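Local coordinates for protein peroxiredoxin 5 (PDB 2XHF) that probably reduces hydrogen peroxide and other peroxides as a thiol-dependent antioxidant enzyme of the thioredoxin-fold peroxiredoxin family, at residues Y69-E74 / A158-I163. Numbering follows the deposited sequence.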
ATOM      1  N   TYR A  69      -8.542  19.750  15.584  1.00 16.82           N
ATOM      2  CA  TYR A  69      -7.658  20.581  14.775  1.00 17.21           C
ATOM      3  C   TYR A  69      -7.580  22.042  15.238  1.00 16.10           C
ATOM      4  O   TYR A  69      -6.497  22.580  15.395  1.00 17.07           O
ATOM      5  CB  TYR A  69      -8.082  20.524  13.314  1.00 18.21           C
ATOM      6  CG  TYR A  69      -7.243  21.401  12.412  1.00 15.52           C
ATOM      7  CD1 TYR A  69      -5.991  20.995  11.983  1.00 17.78           C
ATOM      8  CD2 TYR A  69      -7.695  22.639  12.019  1.00 17.14           C
ATOM      9  CE1 TYR A  69      -5.214  21.811  11.184  1.00 16.51           C
ATOM     10  CE2 TYR A  69      -6.933  23.466  11.213  1.00 19.72           C
ATOM     11  CZ  TYR A  69      -5.708  23.047  10.791  1.00 16.90           C
ATOM     12  OH  TYR A  69      -4.979  23.883   9.989  1.00 20.29           O
ATOM     13  N   ASP A  70      -8.713  22.682  15.469  1.00 20.21           N
ATOM     14  CA  ASP A  70      -8.677  24.089  15.878  1.00 21.53           C
ATOM     15  C   ASP A  70      -8.086  24.272  17.292  1.00 18.47           C
ATOM     16  O   ASP A  70      -7.441  25.274  17.570  1.00 18.11           O
ATOM     17  CB  ASP A  70     -10.060  24.732  15.754  1.00 26.07           C
ATOM     18  CG  ASP A  70     -10.467  24.985  14.296  1.00 30.87           C
ATOM     19  OD1 ASP A  70      -9.631  25.469  13.488  1.00 27.54           O
ATOM     20  OD2 ASP A  70     -11.638  24.683  13.966  1.00 40.63           O
ATOM     21  N   LYS A  71      -8.243  23.284  18.165  1.00 17.19           N
ATOM     22  CA  LYS A  71      -7.590  23.322  19.472  1.00 18.78           C
ATOM     23  C   LYS A  71      -6.071  23.228  19.355  1.00 18.86           C
ATOM     24  O   LYS A  71      -5.339  23.943  20.037  1.00 20.20           O
ATOM     25  CB  LYS A  71      -8.092  22.184  20.359  1.00 20.57           C
ATOM     26  CG  LYS A  71      -9.547  22.256  20.678  1.00 20.75           C
ATOM     27  CD  LYS A  71      -9.899  23.512  21.461  1.00 19.22           C
ATOM     28  CE  LYS A  71      -9.324  23.497  22.877  1.00 20.53           C
ATOM     29  NZ  LYS A  71      -9.729  24.686  23.707  1.00 22.81           N
ATOM     30  N   PHE A  72      -5.591  22.344  18.488  1.00 15.87           N
ATOM     31  CA  PHE A  72      -4.166  22.228  18.241  1.00 16.29           C
ATOM     32  C   PHE A  72      -3.664  23.551  17.654  1.00 16.14           C
ATOM     33  O   PHE A  72      -2.642  24.099  18.077  1.00 16.75           O
ATOM     34  CB  PHE A  72      -3.902  21.094  17.259  1.00 17.09           C
ATOM     35  CG  PHE A  72      -4.241  19.710  17.777  1.00 16.60           C
ATOM     36  CD1 PHE A  72      -4.009  19.339  19.090  1.00 18.92           C
ATOM     37  CD2 PHE A  72      -4.746  18.756  16.917  1.00 16.52           C
ATOM     38  CE1 PHE A  72      -4.306  18.054  19.530  1.00 19.65           C
ATOM     39  CE2 PHE A  72      -5.039  17.482  17.356  1.00 17.42           C
ATOM     40  CZ  PHE A  72      -4.815  17.135  18.664  1.00 16.98           C
ATOM     41  N   LYS A  73      -4.406  24.070  16.688  1.00 16.46           N
ATOM     42  CA  LYS A  73      -4.050  25.302  16.023  1.00 17.10           C
ATOM     43  C   LYS A  73      -3.980  26.505  16.984  1.00 18.01           C
ATOM     44  O   LYS A  73      -3.093  27.330  16.850  1.00 18.29           O
ATOM     45  CB  LYS A  73      -4.995  25.549  14.839  1.00 16.52           C
ATOM     46  CG  LYS A  73      -4.706  26.835  14.091  1.00 16.75           C
ATOM     47  CD  LYS A  73      -5.330  26.861  12.720  1.00 18.50           C
ATOM     48  CE  LYS A  73      -6.832  26.732  12.739  1.00 18.99           C
ATOM     49  NZ  LYS A  73      -7.509  27.813  13.490  1.00 22.51           N
ATOM     50  N   GLU A  74      -4.859  26.558  17.996  1.00 20.65           N
ATOM     51  CA  GLU A  74      -4.852  27.623  19.016  1.00 22.24           C
ATOM     52  C   GLU A  74      -3.509  27.713  19.717  1.00 20.62           C
ATOM     53  O   GLU A  74      -3.087  28.783  20.136  1.00 23.11           O
ATOM     54  CB  GLU A  74      -5.894  27.354  20.119  1.00 32.65           C
ATOM     55  CG  GLU A  74      -7.315  27.747  19.831  1.00 44.18           C
ATOM     56  CD  GLU A  74      -8.252  27.430  21.005  1.00 29.60           C
ATOM     57  OE1 GLU A  74      -7.835  26.725  21.956  1.00 36.43           O
ATOM     58  OE2 GLU A  74      -9.415  27.880  20.971  1.00 43.53           O
ATOM     59  N   ALA A 158      -5.252  12.622  24.127  1.00 29.32           N
ATOM     60  CA  ALA A 158      -3.979  12.465  24.801  1.00 30.80           C
ATOM     61  C   ALA A 158      -3.050  13.551  24.279  1.00 28.59           C
ATOM     62  O   ALA A 158      -2.294  14.185  25.024  1.00 31.50           O
ATOM     63  CB  ALA A 158      -3.402  11.083  24.536  1.00 32.86           C
ATOM     64  N   CYS A 159      -3.133  13.769  22.975  1.00 26.15           N
ATOM     65  CA  CYS A 159      -2.299  14.744  22.332  1.00 29.76           C
ATOM     66  C   CYS A 159      -2.544  16.192  22.842  1.00 35.42           C
ATOM     67  O   CYS A 159      -1.608  16.946  23.154  1.00 27.43           O
ATOM     68  CB  CYS A 159      -2.515  14.637  20.813  1.00 31.56           C
ATOM     69  SG  CYS A 159      -1.474  15.632  19.835  1.00 29.72           S
ATOM     70  N   LEU A 160      -3.806  16.574  22.935  1.00 25.77           N
ATOM     71  CA  LEU A 160      -4.150  17.917  23.380  1.00 28.61           C
ATOM     72  C   LEU A 160      -3.717  18.223  24.823  1.00 24.02           C
ATOM     73  O   LEU A 160      -3.272  19.336  25.127  1.00 23.83           O
ATOM     74  CB  LEU A 160      -5.650  18.133  23.235  1.00 30.46           C
ATOM     75  CG  LEU A 160      -6.127  19.516  23.669  1.00 24.39           C
ATOM     76  CD1 LEU A 160      -5.425  20.616  22.874  1.00 29.23           C
ATOM     77  CD2 LEU A 160      -7.626  19.584  23.491  1.00 32.73           C
ATOM     78  N   LEU A 161      -3.879  17.266  25.724  1.00 24.05           N
ATOM     79  CA  LEU A 161      -3.563  17.519  27.128  1.00 23.01           C
ATOM     80  C   LEU A 161      -2.085  17.800  27.304  1.00 24.33           C
ATOM     81  O   LEU A 161      -1.706  18.681  28.067  1.00 25.96           O
ATOM     82  CB  LEU A 161      -4.005  16.353  28.008  1.00 24.64           C
ATOM     83  CG  LEU A 161      -5.514  16.112  28.002  1.00 24.90           C
ATOM     84  CD1 LEU A 161      -5.829  14.893  28.834  1.00 30.05           C
ATOM     85  CD2 LEU A 161      -6.259  17.325  28.506  1.00 26.61           C
ATOM     86  N   SER A 162      -1.247  17.104  26.533  1.00 28.16           N
ATOM     87  CA  SER A 162       0.198  17.328  26.593  1.00 34.30           C
ATOM     88  C   SER A 162       0.535  18.724  26.100  1.00 31.63           C
ATOM     89  O   SER A 162       1.328  19.444  26.689  1.00 31.97           O
ATOM     90  CB  SER A 162       0.940  16.292  25.751  1.00 45.28           C
ATOM     91  OG  SER A 162       0.918  15.025  26.376  1.00 49.04           O
ATOM     92  N   ILE A 163      -0.087  19.111  25.004  1.00 28.34           N
ATOM     93  CA  ILE A 163       0.093  20.457  24.502  1.00 25.74           C
ATOM     94  C   ILE A 163      -0.262  21.473  25.588  1.00 28.13           C
ATOM     95  O   ILE A 163       0.494  22.410  25.844  1.00 32.62           O
ATOM     96  CB  ILE A 163      -0.756  20.671  23.246  1.00 23.95           C
ATOM     97  CG1 ILE A 163      -0.103  19.933  22.073  1.00 24.40           C
ATOM     98  CG2 ILE A 163      -0.887  22.147  22.915  1.00 29.04           C
ATOM     99  CD1 ILE A 163      -0.991  19.823  20.864  1.00 24.18           C
TER
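K71 meets L160 through the root of its chain: CB lies 4.0 Å from L160 CD1, while the chain bends at chi2 and chi3 and its end leads away from L160; NZ makes a weak hydrogen bond, part of a salt bridge, to E74 OE1. The CG of F72 stands anti to the carbonyl carbon (chi1 -66°), and the ring reaches across to helix 156-165 with CE1 and CZ leading. At the ring edge, in its plane, CE1 is 3.7 Å from the backbone N of L160, while L160 CB packs against the same carbon. C159 SG sits obliquely to the ring, 4.4 Å from its centroid, in a sulfur-aromatic contact. I163 crosses F72 at about a right angle, bringing CD1 within 3.5 Å of F72 CD1. An alanine at F72 would probably open a gap between the helices, leaving C159 SG and I163 CD1 without their aromatic neighbour. The axes of segments 69-74 and 158-163 run nearly parallel, at 18° to each other, on one side of the central sheet of the thioredoxin fold, where F72 and C159 both touch I46. With no hydrogen bond or salt bridge between the segments, their association rests on apolar and sulfur-aromatic packing, while the charge of K71 is probably offset by E74.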